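Rep protein (PDB 1M55) acts as the endonuclease domain of the adeno-associated virus 5 replication protein, probably nicking DNA at the viral origin during rolling-circle-type replication. Local coordinates at residues Tyr5-Arg10 and Val131-Val136; Trp67-Lys72 and Val108-Ala113; Glu74-Val79 and Leu93-Gly98. All coordinates share one frame; numbering follows the deposited sequence.

Contact 1: residues Tyr5-Arg10 and Val131-Val136; sequences YEVIVR and VAITKV
Val7 and Val9 of Tyr5-Arg10 pair with Ile133 and Val131, setting strand 131-133 antiparallel beside strand 3-10 in the sheet of this HUH-type Rep nuclease domain. The backbone ladder centres on the hydrogen-bonded pair Ile8 and Ala132, with Ile8 N to Ala132 O at 2.8 Å and Ala132 N to Ile8 O at 2.9 Å. A third bond continues the ladder past the paired strand residues: Thr134 N donates to Glu6 O at 2.8 Å in an almost straight bond (178°). Between these bonds, Val7 CA turns its hydrogen to Ala132 O over 3.3 Å.

Apolar packing belongs to the face carrying Val7, Val9, Val131 and Ile133. CG1 of Val7, anti to its backbone N, meets CG1 of Val131 at 3.9 Å, the two side chains crossing at a slant. Phe63 and Ile59 of helix 50-71 cover the two valines of strand 3-10, while Val108 and Leu104 of helix 101-118 touch Val131 and Ile133.

Polar side-chain contacts lie on the face of Ile8 and Ala132. There Glu6 extends fully, and its OE2 is hydrogen-bonded to His91 ND1 and Tyr149 OH. His91 is a zinc ligand, so Glu6 sits in the second shell and probably orients its imidazole. Bonds at both carboxylate oxygens restrict the group's rotation: Thr134 OG1 donates to Glu6 OE1 at 2.6 Å, arriving on the anti side, 20° out of the carboxylate plane.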
# COMPACT_ATOMS: atom_id res chain seq x y z
N TYR A 5 -5.76 -10.44 -2.35
CA TYR A 5 -4.54 -10.62 -3.13
C TYR A 5 -3.63 -9.57 -2.49
O TYR A 5 -4.13 -8.63 -1.86
CB TYR A 5 -4.74 -10.23 -4.60
CG TYR A 5 -5.52 -11.20 -5.44
CD1 TYR A 5 -6.66 -10.80 -6.13
CD2 TYR A 5 -5.10 -12.53 -5.57
CE1 TYR A 5 -7.36 -11.68 -6.94
CE2 TYR A 5 -5.80 -13.42 -6.37
CZ TYR A 5 -6.92 -12.99 -7.06
OH TYR A 5 -7.61 -13.88 -7.86
N GLU A 6 -2.32 -9.75 -2.61
CA GLU A 6 -1.39 -8.76 -2.08
C GLU A 6 -0.45 -8.31 -3.18
O GLU A 6 0.17 -9.13 -3.86
CB GLU A 6 -0.55 -9.28 -0.92
CG GLU A 6 0.42 -8.20 -0.39
CD GLU A 6 1.39 -8.69 0.67
OE1 GLU A 6 2.16 -9.63 0.40
OE2 GLU A 6 1.39 -8.10 1.78
N VAL A 7 -0.38 -7.00 -3.36
CA VAL A 7 0.53 -6.42 -4.34
C VAL A 7 1.40 -5.46 -3.56
O VAL A 7 0.90 -4.61 -2.81
CB VAL A 7 -0.23 -5.66 -5.45
CG1 VAL A 7 0.76 -5.07 -6.44
CG2 VAL A 7 -1.21 -6.59 -6.16
N ILE A 8 2.72 -5.65 -3.64
CA ILE A 8 3.62 -4.75 -2.94
C ILE A 8 4.16 -3.75 -3.95
O ILE A 8 4.65 -4.13 -5.02
CB ILE A 8 4.78 -5.50 -2.24
CG1 ILE A 8 4.21 -6.36 -1.10
CG2 ILE A 8 5.80 -4.51 -1.68
CD1 ILE A 8 5.25 -7.21 -0.39
N VAL A 9 3.97 -2.47 -3.65
CA VAL A 9 4.44 -1.41 -4.52
C VAL A 9 5.57 -0.63 -3.85
O VAL A 9 5.39 -0.06 -2.77
CB VAL A 9 3.30 -0.42 -4.89
CG1 VAL A 9 3.83 0.67 -5.83
CG2 VAL A 9 2.14 -1.16 -5.54
N ARG A 10 6.75 -0.66 -4.46
CA ARG A 10 7.89 0.09 -3.95
C ARG A 10 7.68 1.52 -4.42
O ARG A 10 7.42 1.76 -5.60
CB ARG A 10 9.19 -0.51 -4.48
CG ARG A 10 9.50 -1.85 -3.83
CD ARG A 10 10.67 -2.54 -4.48
NE ARG A 10 11.09 -3.70 -3.70
CZ ARG A 10 11.96 -4.61 -4.12
NH1 ARG A 10 12.50 -4.51 -5.32
NH2 ARG A 10 12.29 -5.62 -3.33
N VAL A 131 6.28 -3.06 -8.77
CA VAL A 131 4.87 -3.41 -8.60
C VAL A 131 4.88 -4.93 -8.70
O VAL A 131 5.02 -5.49 -9.80
CB VAL A 131 3.94 -2.82 -9.68
CG1 VAL A 131 2.51 -3.30 -9.46
CG2 VAL A 131 3.98 -1.31 -9.63
N ALA A 132 4.80 -5.61 -7.56
CA ALA A 132 4.88 -7.06 -7.53
C ALA A 132 3.73 -7.77 -6.82
O ALA A 132 3.39 -7.45 -5.68
CB ALA A 132 6.21 -7.49 -6.89
N ILE A 133 3.14 -8.76 -7.50
CA ILE A 133 2.06 -9.55 -6.93
C ILE A 133 2.72 -10.63 -6.06
O ILE A 133 3.64 -11.32 -6.51
CB ILE A 133 1.24 -10.27 -8.02
CG1 ILE A 133 0.63 -9.26 -8.99
CG2 ILE A 133 0.14 -11.12 -7.37
CD1 ILE A 133 0.04 -9.90 -10.23
N THR A 134 2.27 -10.77 -4.82
CA THR A 134 2.84 -11.78 -3.95
C THR A 134 2.40 -13.16 -4.43
O THR A 134 1.21 -13.39 -4.71
CB THR A 134 2.42 -11.56 -2.48
OG1 THR A 134 2.85 -10.26 -2.07
CG2 THR A 134 3.06 -12.60 -1.57
N LYS A 135 3.37 -14.06 -4.58
CA LYS A 135 3.13 -15.42 -5.04
C LYS A 135 3.29 -16.40 -3.88
O LYS A 135 3.88 -16.08 -2.84
CB LYS A 135 4.16 -15.80 -6.12
CG LYS A 135 4.37 -14.78 -7.22
CD LYS A 135 3.20 -14.71 -8.16
CE LYS A 135 3.49 -13.75 -9.29
NZ LYS A 135 2.50 -13.87 -10.38
N VAL A 136 2.76 -17.61 -4.06
CA VAL A 136 2.87 -18.66 -3.06
C VAL A 136 4.35 -19.04 -2.96
O VAL A 136 4.86 -19.34 -1.88
CB VAL A 136 2.03 -19.90 -3.45
CG1 VAL A 136 2.25 -21.03 -2.45
CG2 VAL A 136 0.55 -19.54 -3.51
O HOH W 1 -1.31 -11.96 -4.15

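Contact 2: residues Trp67-Lys72 and Val108-Ala113; sequences WNKFSK and VSQIRA
Phe70 turns the edge of its ring to Gln110, and the amide stands almost perpendicular to it, the two planes 87° apart. Gln110 OE1 lies in the plane of the ring, 3.3 Å from Phe70 CZ, an approach in which the slightly positive rim hydrogens probably face the amide oxygen. Farther round the same rim, Ile111 CG1 comes within 4.1 Å of Phe70 CE1, the two side chains sliding past each other in opposite directions.

Ile111 also serves the indole of Trp67. Its CD1, held anti by chi2 (178°), reaches Trp67 CE3 at 4.0 Å in an oblique approach, so that one isoleucine branch wedges between two aromatic residues spaced three apart on helix 50-71. On the solvent side, Lys69 CE rides 3.5 Å above one face of the Phe70 ring, offset toward the rim. The bend at chi3 of Lys69 precedes its ammonium end, which forms a salt bridge with Glu66. One water joins the two helices here, accepting from Lys69 NZ at 2.7 Å and donating to Gln110 OE1 at 2.9 Å. Tyr107 adds a ring stack to Phe70.

The short helix axes approach to 10.8 Å, with 147° between their N-to-C directions, wide enough for these large side chains to fill the gap. Helices 50-71 and 101-118 thus lie side by side, roughly antiparallel, on one face of the central antiparallel sheet, consistent with the HUH-type nuclease fold, in which helices flank such a sheet.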
# COMPACT_ATOMS: atom_id res chain seq x y z
N TRP A 67 -8.31 -0.60 -9.93
CA TRP A 67 -8.75 -1.93 -9.51
C TRP A 67 -10.28 -1.99 -9.56
O TRP A 67 -10.85 -2.97 -10.05
CB TRP A 67 -8.26 -2.24 -8.09
CG TRP A 67 -8.58 -3.63 -7.63
CD1 TRP A 67 -9.78 -4.09 -7.18
CD2 TRP A 67 -7.68 -4.75 -7.57
NE1 TRP A 67 -9.68 -5.42 -6.84
CE2 TRP A 67 -8.40 -5.85 -7.07
CE3 TRP A 67 -6.32 -4.92 -7.89
CZ2 TRP A 67 -7.83 -7.11 -6.87
CZ3 TRP A 67 -5.74 -6.18 -7.69
CH2 TRP A 67 -6.50 -7.26 -7.19
N ASN A 68 -10.93 -0.94 -9.07
CA ASN A 68 -12.39 -0.87 -9.06
C ASN A 68 -12.94 -0.97 -10.48
O ASN A 68 -14.04 -1.49 -10.68
CB ASN A 68 -12.88 0.44 -8.42
CG ASN A 68 -12.59 0.54 -6.92
OD1 ASN A 68 -12.71 1.62 -6.34
ND2 ASN A 68 -12.22 -0.57 -6.29
N LYS A 69 -12.20 -0.46 -11.45
CA LYS A 69 -12.63 -0.53 -12.85
C LYS A 69 -12.77 -2.00 -13.25
O LYS A 69 -13.75 -2.39 -13.90
CB LYS A 69 -11.62 0.16 -13.76
CG LYS A 69 -11.99 0.11 -15.24
CD LYS A 69 -10.87 0.63 -16.11
CE LYS A 69 -9.64 -0.24 -15.98
NZ LYS A 69 -8.62 0.10 -17.01
N PHE A 70 -11.80 -2.82 -12.84
CA PHE A 70 -11.79 -4.24 -13.15
C PHE A 70 -12.76 -5.07 -12.30
O PHE A 70 -13.40 -6.00 -12.81
CB PHE A 70 -10.38 -4.81 -12.99
CG PHE A 70 -9.36 -4.19 -13.91
CD1 PHE A 70 -8.22 -3.59 -13.39
CD2 PHE A 70 -9.54 -4.21 -15.29
CE1 PHE A 70 -7.26 -3.02 -14.23
CE2 PHE A 70 -8.59 -3.64 -16.14
CZ PHE A 70 -7.45 -3.05 -15.60
N SER A 71 -12.86 -4.77 -11.01
CA SER A 71 -13.75 -5.50 -10.11
C SER A 71 -15.20 -5.05 -10.23
O SER A 71 -16.11 -5.75 -9.77
CB SER A 71 -13.29 -5.33 -8.66
OG SER A 71 -13.42 -3.97 -8.26
N LYS A 72 -15.40 -3.87 -10.80
CA LYS A 72 -16.73 -3.27 -10.97
C LYS A 72 -17.48 -3.14 -9.64
O LYS A 72 -18.68 -3.43 -9.55
CB LYS A 72 -17.56 -4.02 -12.02
CG LYS A 72 -17.02 -3.84 -13.44
CD LYS A 72 -17.92 -4.53 -14.47
CE LYS A 72 -17.32 -4.46 -15.88
NZ LYS A 72 -17.15 -3.06 -16.35
N VAL A 108 -2.81 -6.01 -13.11
CA VAL A 108 -1.79 -5.29 -12.35
C VAL A 108 -0.81 -4.59 -13.27
O VAL A 108 -0.34 -3.49 -12.97
CB VAL A 108 -1.08 -6.24 -11.35
CG1 VAL A 108 0.11 -5.56 -10.69
CG2 VAL A 108 -2.07 -6.67 -10.27
N SER A 109 -0.53 -5.20 -14.42
CA SER A 109 0.36 -4.60 -15.42
C SER A 109 -0.28 -3.30 -15.93
O SER A 109 0.40 -2.28 -16.10
CB SER A 109 0.57 -5.58 -16.58
OG SER A 109 1.43 -5.03 -17.56
N GLN A 110 -1.59 -3.33 -16.14
CA GLN A 110 -2.32 -2.15 -16.60
C GLN A 110 -2.32 -1.08 -15.51
O GLN A 110 -2.21 0.12 -15.80
CB GLN A 110 -3.75 -2.51 -17.00
CG GLN A 110 -3.84 -3.29 -18.30
CD GLN A 110 -5.27 -3.65 -18.67
OE1 GLN A 110 -6.17 -2.80 -18.66
NE2 GLN A 110 -5.50 -4.92 -19.00
N ILE A 111 -2.46 -1.50 -14.26
CA ILE A 111 -2.46 -0.56 -13.14
C ILE A 111 -1.09 0.11 -13.07
O ILE A 111 -1.00 1.33 -12.89
CB ILE A 111 -2.79 -1.25 -11.80
CG1 ILE A 111 -4.21 -1.81 -11.85
CG2 ILE A 111 -2.66 -0.24 -10.66
CD1 ILE A 111 -4.64 -2.55 -10.60
N ARG A 112 -0.02 -0.67 -13.23
CA ARG A 112 1.33 -0.12 -13.21
C ARG A 112 1.49 0.95 -14.29
O ARG A 112 2.03 2.03 -14.03
CB ARG A 112 2.37 -1.23 -13.42
CG ARG A 112 3.81 -0.72 -13.46
CD ARG A 112 4.82 -1.85 -13.45
NE ARG A 112 4.65 -2.75 -14.59
CZ ARG A 112 4.46 -4.06 -14.48
NH1 ARG A 112 4.42 -4.64 -13.29
NH2 ARG A 112 4.29 -4.80 -15.57
N ALA A 113 0.99 0.66 -15.49
CA ALA A 113 1.06 1.62 -16.59
C ALA A 113 0.31 2.91 -16.24
O ALA A 113 0.77 4.01 -16.55
CB ALA A 113 0.49 0.99 -17.86
O HOH W 2 -5.92 -0.26 -17.35

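Contact 3: residues Glu74-Val79 and Leu93-Gly98; sequences ESKFFV and LVETSG. With ZN (zinc ion), chain D.
Glu95 places CG between its backbone N and carbonyl carbon (chi1 75°), the crowded position, and then runs out extended, which carries its carboxylate across to Lys76. Lys76 N donates to Glu95 OE2 at 2.9 Å in a nearly straight bond (169°), coming from above the carboxylate plane. In return Glu95 N bonds to Lys76 O at 3.0 Å, so side chain and backbone of one residue clasp both polar backbone atoms of the other. The antiparallel hairpin continues with Phe78 and Leu93, a hydrogen-bonded pair, after Phe77 and Val94, a non-hydrogen-bonded one.

Apolar groups divide by face. Ser75 CB rests on Val94 CG1 at 3.8 Å, on the side where Trp67 and Leu64 of helix 50-71 lie. Phe78 and Leu93 project to the other side, against Ile150 and Leu154 of helix 149-154.

At the open end of the hairpin the same Glu95 OE2 binds a zinc ion at 2.2 Å, and Gln73 OE1 and two waters complete the ligands found. One of these waters, 2.4 Å from the zinc, donates to Glu74 O at 2.7 Å; the other donates to Glu95 OE1 and lies within bonding range of Ser97 OG. A further water, off the metal, accepts from Ser75 OG, which is also hydrogen-bonded to Ser71 OG, and donates to Glu95 O and Ser97 O.

Glu95 OE1 stays 3.1 Å from the zinc, so the carboxylate binds through one oxygen. That oxygen faces both the metal and a backbone N-H, which would probably draw negative charge onto it, while the two zinc-bound waters tie the ion to both segments.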
# COMPACT_ATOMS: atom_id res chain seq x y z
N GLU A 74 -16.72 -1.23 -5.28
CA GLU A 74 -15.80 -0.52 -4.40
C GLU A 74 -15.15 -1.62 -3.57
O GLU A 74 -15.59 -1.93 -2.46
CB GLU A 74 -16.56 0.44 -3.49
CG GLU A 74 -15.68 1.26 -2.54
CD GLU A 74 -14.92 2.40 -3.22
OE1 GLU A 74 -15.06 2.59 -4.45
OE2 GLU A 74 -14.19 3.12 -2.51
N SER A 75 -14.12 -2.26 -4.13
CA SER A 75 -13.42 -3.34 -3.47
C SER A 75 -12.89 -3.00 -2.08
O SER A 75 -12.42 -1.88 -1.83
CB SER A 75 -12.27 -3.83 -4.34
OG SER A 75 -12.73 -4.31 -5.59
N LYS A 76 -12.99 -3.96 -1.16
CA LYS A 76 -12.49 -3.80 0.20
C LYS A 76 -10.97 -3.88 0.11
O LYS A 76 -10.43 -4.62 -0.73
CB LYS A 76 -13.02 -4.92 1.10
CG LYS A 76 -14.51 -4.81 1.41
CD LYS A 76 -14.82 -3.54 2.19
CE LYS A 76 -16.28 -3.47 2.59
NZ LYS A 76 -16.55 -2.31 3.48
N PHE A 77 -10.30 -3.14 0.98
CA PHE A 77 -8.84 -3.11 0.98
C PHE A 77 -8.27 -2.74 2.34
O PHE A 77 -8.98 -2.21 3.21
CB PHE A 77 -8.33 -2.07 -0.04
CG PHE A 77 -8.68 -0.63 0.32
CD1 PHE A 77 -7.87 0.11 1.18
CD2 PHE A 77 -9.82 -0.03 -0.20
CE1 PHE A 77 -8.21 1.43 1.53
CE2 PHE A 77 -10.17 1.28 0.14
CZ PHE A 77 -9.36 2.01 1.01
N PHE A 78 -7.00 -3.06 2.51
CA PHE A 78 -6.22 -2.68 3.68
C PHE A 78 -4.85 -2.44 3.07
O PHE A 78 -4.25 -3.35 2.50
CB PHE A 78 -6.15 -3.76 4.76
CG PHE A 78 -5.45 -3.28 6.01
CD1 PHE A 78 -6.17 -2.69 7.05
CD2 PHE A 78 -4.06 -3.36 6.13
CE1 PHE A 78 -5.51 -2.16 8.17
CE2 PHE A 78 -3.40 -2.84 7.24
CZ PHE A 78 -4.13 -2.24 8.26
N VAL A 79 -4.41 -1.19 3.12
CA VAL A 79 -3.13 -0.80 2.55
C VAL A 79 -2.25 -0.23 3.65
O VAL A 79 -2.67 0.66 4.39
CB VAL A 79 -3.34 0.27 1.45
CG1 VAL A 79 -2.00 0.71 0.86
CG2 VAL A 79 -4.25 -0.27 0.35
N LEU A 93 -3.44 -4.86 0.05
CA LEU A 93 -4.36 -5.99 0.13
C LEU A 93 -5.70 -5.56 -0.44
O LEU A 93 -6.33 -4.62 0.07
CB LEU A 93 -4.55 -6.45 1.58
CG LEU A 93 -3.38 -7.07 2.33
CD1 LEU A 93 -3.83 -7.40 3.75
CD2 LEU A 93 -2.92 -8.33 1.62
N VAL A 94 -6.14 -6.22 -1.50
CA VAL A 94 -7.42 -5.90 -2.11
C VAL A 94 -8.18 -7.22 -2.25
O VAL A 94 -7.59 -8.24 -2.61
CB VAL A 94 -7.24 -5.23 -3.48
CG1 VAL A 94 -8.58 -4.70 -3.96
CG2 VAL A 94 -6.24 -4.09 -3.38
N GLU A 95 -9.47 -7.20 -1.95
CA GLU A 95 -10.25 -8.43 -2.02
C GLU A 95 -10.25 -9.04 -3.42
O GLU A 95 -10.19 -8.32 -4.42
CB GLU A 95 -11.67 -8.23 -1.50
CG GLU A 95 -12.59 -7.49 -2.43
CD GLU A 95 -13.98 -7.36 -1.86
OE1 GLU A 95 -14.51 -8.36 -1.33
OE2 GLU A 95 -14.54 -6.25 -1.93
N THR A 96 -10.33 -10.36 -3.47
CA THR A 96 -10.31 -11.11 -4.72
C THR A 96 -11.56 -11.03 -5.59
O THR A 96 -11.50 -11.29 -6.80
CB THR A 96 -10.03 -12.60 -4.44
OG1 THR A 96 -11.05 -13.12 -3.58
CG2 THR A 96 -8.69 -12.76 -3.75
N SER A 97 -12.69 -10.71 -4.97
CA SER A 97 -13.98 -10.63 -5.66
C SER A 97 -13.93 -9.97 -7.04
O SER A 97 -13.46 -8.84 -7.19
CB SER A 97 -15.00 -9.90 -4.78
OG SER A 97 -16.32 -10.05 -5.26
N GLY A 98 -14.38 -10.71 -8.05
CA GLY A 98 -14.41 -10.19 -9.41
C GLY A 98 -13.11 -10.24 -10.20
O GLY A 98 -13.11 -9.91 -11.39
ZN ZN D . -16.70 -6.21 -1.92
O HOH W 3 -16.69 -4.00 -1.05
O HOH W 4 -12.05 -6.96 -5.79
O HOH W 5 -17.08 -8.30 -3.01

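Overall arrangement
Contacts 1 and 3 are built from the same antiparallel sheet, where strands 3-10 and 88-95 are neighbours, and Tyr5 N and Val94 O are 2.9 Å apart, a probable hydrogen bond. Contact 2 instead pairs the two helices covering a face of that sheet: Val108 packs on Val131 of contact 1, and Trp67 touches Tyr5 and Val94. Contact 3 is the most buried, contacts 1 and 2 partly so. Backbone ladders hold the two strand contacts, whereas contact 2 relies on aromatic and aliphatic packing with a water bridge at its exposed edge. Two zinc sites differ too: Glu95 binds one directly, while Glu6 is hydrogen-bonded to His91, a ligand of the other.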